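Local structure of dihydrodipicolinate synthase (Bacillus anthracis, 1XKY) at residues A[32-37]-A[271-276]; A[260-265]-A[282-287]. The protein probably catalyses the condensation of pyruvate with aspartate semialdehyde that opens the diaminopimelate branch of lysine biosynthesis. One frame throughout, in Å; residues are numbered along the deposited sequence.

Interaction 1 of 2, residues A[32-37]-A[271-276]; sequences FAKTTK and GLDVGS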
ATOM      1  N   PHE A  32      15.787 -37.949   4.356  1.00 16.35           N
ATOM      2  CA  PHE A  32      14.804 -38.557   5.250  1.00 16.38           C
ATOM      3  C   PHE A  32      15.336 -38.755   6.673  1.00 15.72           C
ATOM      4  O   PHE A  32      14.598 -38.553   7.637  1.00 14.98           O
ATOM      5  CB  PHE A  32      14.261 -39.854   4.641  1.00 16.55           C
ATOM      6  CG  PHE A  32      13.446 -39.618   3.401  1.00 17.93           C
ATOM      7  CD1 PHE A  32      14.034 -39.664   2.146  1.00 19.11           C
ATOM      8  CD2 PHE A  32      12.107 -39.289   3.494  1.00 18.40           C
ATOM      9  CE1 PHE A  32      13.281 -39.425   0.995  1.00 19.18           C
ATOM     10  CE2 PHE A  32      11.353 -39.052   2.355  1.00 18.89           C
ATOM     11  CZ  PHE A  32      11.940 -39.117   1.106  1.00 19.24           C
ATOM     12  N   ALA A  33      16.619 -39.095   6.806  1.00 15.29           N
ATOM     13  CA  ALA A  33      17.240 -39.227   8.126  1.00 15.31           C
ATOM     14  C   ALA A  33      17.264 -37.893   8.882  1.00 15.26           C
ATOM     15  O   ALA A  33      16.996 -37.859  10.083  1.00 15.44           O
ATOM     16  CB  ALA A  33      18.658 -39.792   8.006  1.00 15.35           C
ATOM     17  N   LYS A  34      17.584 -36.803   8.188  1.00 15.72           N
ATOM     18  CA  LYS A  34      17.524 -35.464   8.798  1.00 16.10           C
ATOM     19  C   LYS A  34      16.085 -35.077   9.150  1.00 15.72           C
ATOM     20  O   LYS A  34      15.844 -34.420  10.163  1.00 15.57           O
ATOM     21  CB  LYS A  34      18.148 -34.405   7.876  1.00 16.94           C
ATOM     22  CG  LYS A  34      19.661 -34.500   7.776  1.00 19.22           C
ATOM     23  CD  LYS A  34      20.265 -33.491   6.793  1.00 22.72           C
ATOM     24  CE  LYS A  34      21.784 -33.359   7.028  1.00 25.01           C
ATOM     25  NZ  LYS A  34      22.381 -32.176   6.320  1.00 27.91           N
ATOM     26  N   THR A  35      15.133 -35.486   8.315  1.00 15.59           N
ATOM     27  CA  THR A  35      13.718 -35.257   8.605  1.00 15.81           C
ATOM     28  C   THR A  35      13.316 -35.961   9.907  1.00 15.48           C
ATOM     29  O   THR A  35      12.658 -35.364  10.753  1.00 15.44           O
ATOM     30  CB  THR A  35      12.812 -35.707   7.439  1.00 15.86           C
ATOM     31  OG1 THR A  35      13.196 -35.026   6.235  1.00 15.83           O
ATOM     32  CG2 THR A  35      11.352 -35.405   7.733  1.00 16.12           C
ATOM     33  N   THR A  36      13.738 -37.210  10.074  1.00 15.69           N
ATOM     34  CA  THR A  36      13.470 -37.951  11.310  1.00 15.55           C
ATOM     35  C   THR A  36      14.031 -37.192  12.514  1.00 15.89           C
ATOM     36  O   THR A  36      13.321 -36.964  13.496  1.00 15.80           O
ATOM     37  CB  THR A  36      14.049 -39.378  11.249  1.00 15.38           C
ATOM     38  OG1 THR A  36      13.492 -40.064  10.124  1.00 14.26           O
ATOM     39  CG2 THR A  36      13.744 -40.168  12.529  1.00 15.89           C
ATOM     40  N   LYS A  37      15.283 -36.756  12.417  1.00 16.23           N
ATOM     41  CA  LYS A  37      15.899 -35.987  13.496  1.00 17.15           C
ATOM     42  C   LYS A  37      15.100 -34.719  13.803  1.00 16.52           C
ATOM     43  O   LYS A  37      14.837 -34.406  14.971  1.00 15.25           O
ATOM     44  CB  LYS A  37      17.345 -35.626  13.152  1.00 18.16           C
ATOM     45  CG  LYS A  37      18.136 -35.089  14.336  1.00 21.56           C
ATOM     46  CD  LYS A  37      19.472 -34.462  13.912  1.00 25.91           C
ATOM     47  CE  LYS A  37      20.555 -35.491  13.618  1.00 28.38           C
ATOM     48  NZ  LYS A  37      20.571 -35.930  12.190  1.00 31.09           N
ATOM     49  N   GLY A 271      23.323 -26.967  15.403  1.00 30.34           N
ATOM     50  CA  GLY A 271      23.672 -28.382  15.293  1.00 29.94           C
ATOM     51  C   GLY A 271      22.656 -29.304  14.640  1.00 29.63           C
ATOM     52  O   GLY A 271      22.828 -30.528  14.672  1.00 29.79           O
ATOM     53  N   LEU A 272      21.600 -28.743  14.051  1.00 28.68           N
ATOM     54  CA  LEU A 272      20.616 -29.542  13.328  1.00 28.28           C
ATOM     55  C   LEU A 272      20.652 -29.139  11.859  1.00 27.54           C
ATOM     56  O   LEU A 272      19.854 -28.328  11.405  1.00 27.01           O
ATOM     57  CB  LEU A 272      19.214 -29.368  13.934  1.00 28.50           C
ATOM     58  CG  LEU A 272      18.375 -30.651  14.040  1.00 30.04           C
ATOM     59  CD1 LEU A 272      17.007 -30.383  14.640  1.00 31.14           C
ATOM     60  CD2 LEU A 272      18.225 -31.304  12.697  1.00 30.94           C
ATOM     61  N   ASP A 273      21.607 -29.692  11.121  1.00 26.83           N
ATOM     62  CA  ASP A 273      21.768 -29.341   9.707  1.00 26.40           C
ATOM     63  C   ASP A 273      20.635 -29.973   8.898  1.00 24.85           C
ATOM     64  O   ASP A 273      20.444 -31.191   8.924  1.00 25.04           O
ATOM     65  CB  ASP A 273      23.142 -29.772   9.173  1.00 26.92           C
ATOM     66  CG  ASP A 273      23.491 -29.104   7.842  1.00 28.67           C
ATOM     67  OD1 ASP A 273      22.698 -29.219   6.884  1.00 30.33           O
ATOM     68  OD2 ASP A 273      24.560 -28.453   7.748  1.00 32.30           O
ATOM     69  N   VAL A 274      19.875 -29.120   8.213  1.00 22.84           N
ATOM     70  CA  VAL A 274      18.772 -29.542   7.366  1.00 21.39           C
ATOM     71  C   VAL A 274      19.037 -29.138   5.904  1.00 20.60           C
ATOM     72  O   VAL A 274      18.112 -29.067   5.091  1.00 19.64           O
ATOM     73  CB  VAL A 274      17.418 -28.955   7.863  1.00 21.30           C
ATOM     74  CG1 VAL A 274      17.053 -29.539   9.206  1.00 20.93           C
ATOM     75  CG2 VAL A 274      17.463 -27.441   7.954  1.00 20.72           C
ATOM     76  N   GLY A 275      20.304 -28.865   5.592  1.00 19.52           N
ATOM     77  CA  GLY A 275      20.731 -28.566   4.227  1.00 19.31           C
ATOM     78  C   GLY A 275      20.344 -27.185   3.737  1.00 18.94           C
ATOM     79  O   GLY A 275      20.003 -26.297   4.528  1.00 19.33           O
ATOM     80  N   SER A 276      20.378 -27.028   2.419  1.00 18.31           N
ATOM     81  CA  SER A 276      20.132 -25.753   1.775  1.00 17.82           C
ATOM     82  C   SER A 276      18.723 -25.684   1.171  1.00 17.20           C
ATOM     83  O   SER A 276      17.821 -26.386   1.626  1.00 17.06           O
ATOM     84  CB  SER A 276      21.195 -25.516   0.714  1.00 17.72           C
ATOM     85  OG  SER A 276      21.260 -24.148   0.397  1.00 18.42           O
TER
HETATM   86  O   HOH W   1      21.237 -33.223  10.852  1.00 31.90           O

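Interaction 2 of 2, residues A[260-265]-A[282-287]; sequences PTPVKT and LPLTEE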
ATOM      1  N   PRO A 260      12.496 -20.153   3.433  1.00 17.64           N
ATOM      2  CA  PRO A 260      12.813 -20.561   4.805  1.00 17.07           C
ATOM      3  C   PRO A 260      14.313 -20.521   5.075  1.00 16.55           C
ATOM      4  O   PRO A 260      14.788 -21.158   6.016  1.00 16.42           O
ATOM      5  CB  PRO A 260      12.308 -22.003   4.861  1.00 16.81           C
ATOM      6  CG  PRO A 260      12.419 -22.488   3.460  1.00 17.04           C
ATOM      7  CD  PRO A 260      12.128 -21.300   2.585  1.00 17.83           C
ATOM      8  N   THR A 261      15.048 -19.778   4.253  1.00 16.54           N
ATOM      9  CA  THR A 261      16.486 -19.971   4.126  1.00 16.16           C
ATOM     10  C   THR A 261      17.211 -19.596   5.415  1.00 15.72           C
ATOM     11  O   THR A 261      18.165 -20.262   5.817  1.00 15.53           O
ATOM     12  CB  THR A 261      17.040 -19.147   2.949  1.00 16.30           C
ATOM     13  OG1 THR A 261      16.453 -19.604   1.724  1.00 16.02           O
ATOM     14  CG2 THR A 261      18.522 -19.428   2.752  1.00 16.82           C
ATOM     15  N   PRO A 262      16.752 -18.527   6.057  1.00 15.38           N
ATOM     16  CA  PRO A 262      17.253 -18.153   7.384  1.00 15.32           C
ATOM     17  C   PRO A 262      17.010 -19.188   8.500  1.00 15.23           C
ATOM     18  O   PRO A 262      17.928 -19.477   9.272  1.00 15.43           O
ATOM     19  CB  PRO A 262      16.528 -16.826   7.671  1.00 15.13           C
ATOM     20  CG  PRO A 262      16.200 -16.284   6.322  1.00 15.26           C
ATOM     21  CD  PRO A 262      15.849 -17.497   5.515  1.00 15.56           C
ATOM     22  N   VAL A 263      15.808 -19.756   8.573  1.00 15.57           N
ATOM     23  CA  VAL A 263      15.510 -20.741   9.619  1.00 15.33           C
ATOM     24  C   VAL A 263      16.292 -22.048   9.426  1.00 15.61           C
ATOM     25  O   VAL A 263      16.797 -22.612  10.403  1.00 14.91           O
ATOM     26  CB  VAL A 263      13.971 -20.973   9.821  1.00 15.44           C
ATOM     27  CG1 VAL A 263      13.350 -21.746   8.680  1.00 15.14           C
ATOM     28  CG2 VAL A 263      13.714 -21.675  11.162  1.00 15.62           C
ATOM     29  N   LYS A 264      16.439 -22.494   8.175  1.00 15.59           N
ATOM     30  CA  LYS A 264      17.319 -23.625   7.863  1.00 16.00           C
ATOM     31  C   LYS A 264      18.760 -23.383   8.301  1.00 16.33           C
ATOM     32  O   LYS A 264      19.399 -24.272   8.844  1.00 15.94           O
ATOM     33  CB  LYS A 264      17.313 -23.948   6.364  1.00 15.78           C
ATOM     34  CG  LYS A 264      16.067 -24.646   5.890  1.00 15.90           C
ATOM     35  CD  LYS A 264      16.298 -25.328   4.551  1.00 15.95           C
ATOM     36  CE  LYS A 264      15.268 -26.395   4.298  1.00 14.26           C
ATOM     37  NZ  LYS A 264      15.403 -26.995   2.942  1.00 12.71           N
ATOM     38  N   THR A 265      19.258 -22.177   8.049  1.00 17.24           N
ATOM     39  CA  THR A 265      20.618 -21.808   8.416  1.00 17.81           C
ATOM     40  C   THR A 265      20.763 -21.729   9.935  1.00 18.03           C
ATOM     41  O   THR A 265      21.743 -22.206  10.476  1.00 18.11           O
ATOM     42  CB  THR A 265      21.025 -20.464   7.760  1.00 17.64           C
ATOM     43  OG1 THR A 265      20.679 -20.489   6.366  1.00 18.70           O
ATOM     44  CG2 THR A 265      22.517 -20.200   7.921  1.00 18.12           C
ATOM     45  N   LEU A 282      18.030 -19.105  -2.592  1.00 15.31           N
ATOM     46  CA  LEU A 282      19.482 -19.242  -2.507  1.00 15.77           C
ATOM     47  C   LEU A 282      19.956 -19.351  -1.065  1.00 16.12           C
ATOM     48  O   LEU A 282      19.271 -18.894  -0.147  1.00 16.24           O
ATOM     49  CB  LEU A 282      20.165 -18.028  -3.152  1.00 15.42           C
ATOM     50  CG  LEU A 282      20.061 -17.812  -4.664  1.00 15.64           C
ATOM     51  CD1 LEU A 282      20.724 -16.507  -5.062  1.00 15.68           C
ATOM     52  CD2 LEU A 282      20.677 -18.950  -5.429  1.00 15.06           C
ATOM     53  N   PRO A 283      21.154 -19.926  -0.859  1.00 17.08           N
ATOM     54  CA  PRO A 283      21.786 -19.834   0.457  1.00 17.24           C
ATOM     55  C   PRO A 283      22.006 -18.387   0.890  1.00 17.15           C
ATOM     56  O   PRO A 283      22.170 -17.509   0.049  1.00 16.98           O
ATOM     57  CB  PRO A 283      23.151 -20.508   0.252  1.00 17.19           C
ATOM     58  CG  PRO A 283      23.029 -21.302  -0.963  1.00 17.56           C
ATOM     59  CD  PRO A 283      21.965 -20.704  -1.811  1.00 17.13           C
ATOM     60  N   LEU A 284      22.015 -18.160   2.195  1.00 17.65           N
ATOM     61  CA  LEU A 284      22.404 -16.872   2.755  1.00 18.39           C
ATOM     62  C   LEU A 284      23.814 -16.511   2.296  1.00 18.80           C
ATOM     63  O   LEU A 284      24.678 -17.384   2.193  1.00 19.03           O
ATOM     64  CB  LEU A 284      22.379 -16.929   4.286  1.00 18.54           C
ATOM     65  CG  LEU A 284      21.148 -16.445   5.050  1.00 19.12           C
ATOM     66  CD1 LEU A 284      19.889 -16.915   4.436  1.00 20.49           C
ATOM     67  CD2 LEU A 284      21.241 -16.892   6.503  1.00 19.86           C
ATOM     68  N   THR A 285      24.046 -15.233   2.016  1.00 19.54           N
ATOM     69  CA  THR A 285      25.402 -14.748   1.826  1.00 19.98           C
ATOM     70  C   THR A 285      26.115 -14.826   3.163  1.00 20.31           C
ATOM     71  O   THR A 285      25.481 -15.021   4.208  1.00 19.92           O
ATOM     72  CB  THR A 285      25.460 -13.292   1.303  1.00 20.08           C
ATOM     73  OG1 THR A 285      24.900 -12.393   2.267  1.00 19.61           O
ATOM     74  CG2 THR A 285      24.716 -13.167   0.002  1.00 20.68           C
ATOM     75  N   GLU A 286      27.435 -14.676   3.128  1.00 20.77           N
ATOM     76  CA  GLU A 286      28.229 -14.640   4.344  1.00 21.29           C
ATOM     77  C   GLU A 286      27.796 -13.477   5.229  1.00 20.89           C
ATOM     78  O   GLU A 286      27.798 -13.591   6.448  1.00 21.09           O
ATOM     79  CB  GLU A 286      29.722 -14.528   4.014  1.00 21.96           C
ATOM     80  CG  GLU A 286      30.637 -14.461   5.241  1.00 23.95           C
ATOM     81  CD  GLU A 286      30.619 -15.732   6.088  1.00 28.00           C
ATOM     82  OE1 GLU A 286      31.057 -15.671   7.258  1.00 29.57           O
ATOM     83  OE2 GLU A 286      30.175 -16.794   5.595  1.00 30.98           O
ATOM     84  N   GLU A 287      27.419 -12.368   4.606  1.00 20.99           N
ATOM     85  CA  GLU A 287      26.959 -11.182   5.333  1.00 20.97           C
ATOM     86  C   GLU A 287      25.611 -11.437   6.020  1.00 20.36           C
ATOM     87  O   GLU A 287      25.427 -11.087   7.190  1.00 19.55           O
ATOM     88  CB  GLU A 287      26.862  -9.976   4.385  1.00 21.22           C
ATOM     89  CG  GLU A 287      28.218  -9.486   3.838  1.00 21.73           C
ATOM     90  CD  GLU A 287      28.816 -10.353   2.718  1.00 23.22           C
ATOM     91  OE1 GLU A 287      28.116 -11.229   2.148  1.00 23.21           O
ATOM     92  OE2 GLU A 287      30.009 -10.151   2.401  1.00 22.85           O
TER
HETATM   93  O   HOH W   2      22.196 -20.468   3.933  1.00 15.09           O

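Interaction 1 of 2, residues A[32-37]-A[271-276]
Lys34 and Asp273 form the salt bridge of this contact, with Lys34 NZ 3.0 Å from Asp273 OD1. The ammonium group comes from above the carboxylate plane, 54° out of it, while the backbone N-H of Gly275 reaches the same OD1 from the opposite face at 2.7 Å, nearly along the C-O axis. OD1 is thus gripped twice, once across the contact and once within its own loop, where the second bond closes an Asx turn. Beyond CG the Lys34 chain runs extended, side by side with Asp273, and its CD lies 3.1 Å from Asp273 O. That carbonyl oxygen accepts a 2.9 Å hydrogen bond from a water, and the water in turn accepts one from Lys37 NZ at 3.1 Å. The aliphatic part of Lys37 slides past Leu272 in the opposite direction, CD 3.6 Å from Leu272 CD2; its chain then bends at chi3 (-78°, placing CE) and again at chi4 (90°), which puts NZ on the water. Leu272 also packs on Leu38 and Tyr41 of helix 32-44. Gly271 is the C-prime residue of the Schellman motif that ends helix 261-269, and the Asx turn begins two residues later, at Asp273; this loop lies against helix 32-44, the first helix after strand 16-19 of the TIM barrel.

Interaction 2 of 2, residues A[260-265]-A[282-287]
Thr261, in the first turn of helix 261-269, meets the incoming loop with its methyl group: CG2, anti to the backbone N, lies 3.0 Å from Leu282 O and a tight 3.3 Å from Leu284 CD1. Its hydroxyl makes at most a weak bond across the contact, OG1 standing 3.5 Å from Leu282 O, with Pro258 O a second, also weak, acceptor. Pro262 adds its ring atom CG, 4.2 Å from Leu284 CD1, the two side chains crossing at about a right angle. One turn further along, Thr265 meets the other branch of Leu284, with OG1 3.6 Å from CD2. Thr265 has chi1 -48°, which sets OG1 beside the backbone N, from where it donates to Thr261 O at 2.6 Å; the backbone N of Thr265 reaches that oxygen from the opposite face of the carbonyl plane. OG1 also accepts from a water, which takes the N-H of Leu284 at 2.9 Å and so ties loop to helix. Leu292 of helix 286-297 touches both Thr265 and Leu284, while Leu282 packs on Gly125 of a neighbouring subunit. Leu284 thus packs the loop before helix 286-297 onto the start of helix 261-269, within the C-terminal helices that follow the TIM barrel.

Overall arrangement
Both contacts lie on the same side of the chain's centre, their own centres about 15 Å apart, and their segments alternate in sequence: 32-37, 260-265, 271-276, 282-287. The connection between helices 261-269 and 286-297 supplies a segment to each. It first passes helix 32-44 of the barrel in interaction 1, then turns back on the start of helix 261-269 in interaction 2. The two also touch directly. Lys264 NZ probably hydrogen-bonds Ser276 O at 2.8 Å and forms a salt bridge with Glu58, while Val274 packs on the aliphatic part of Lys264. Interaction 1 joins the C-terminal part to the barrel's helix 32-44, while interaction 2 packs that part on itself.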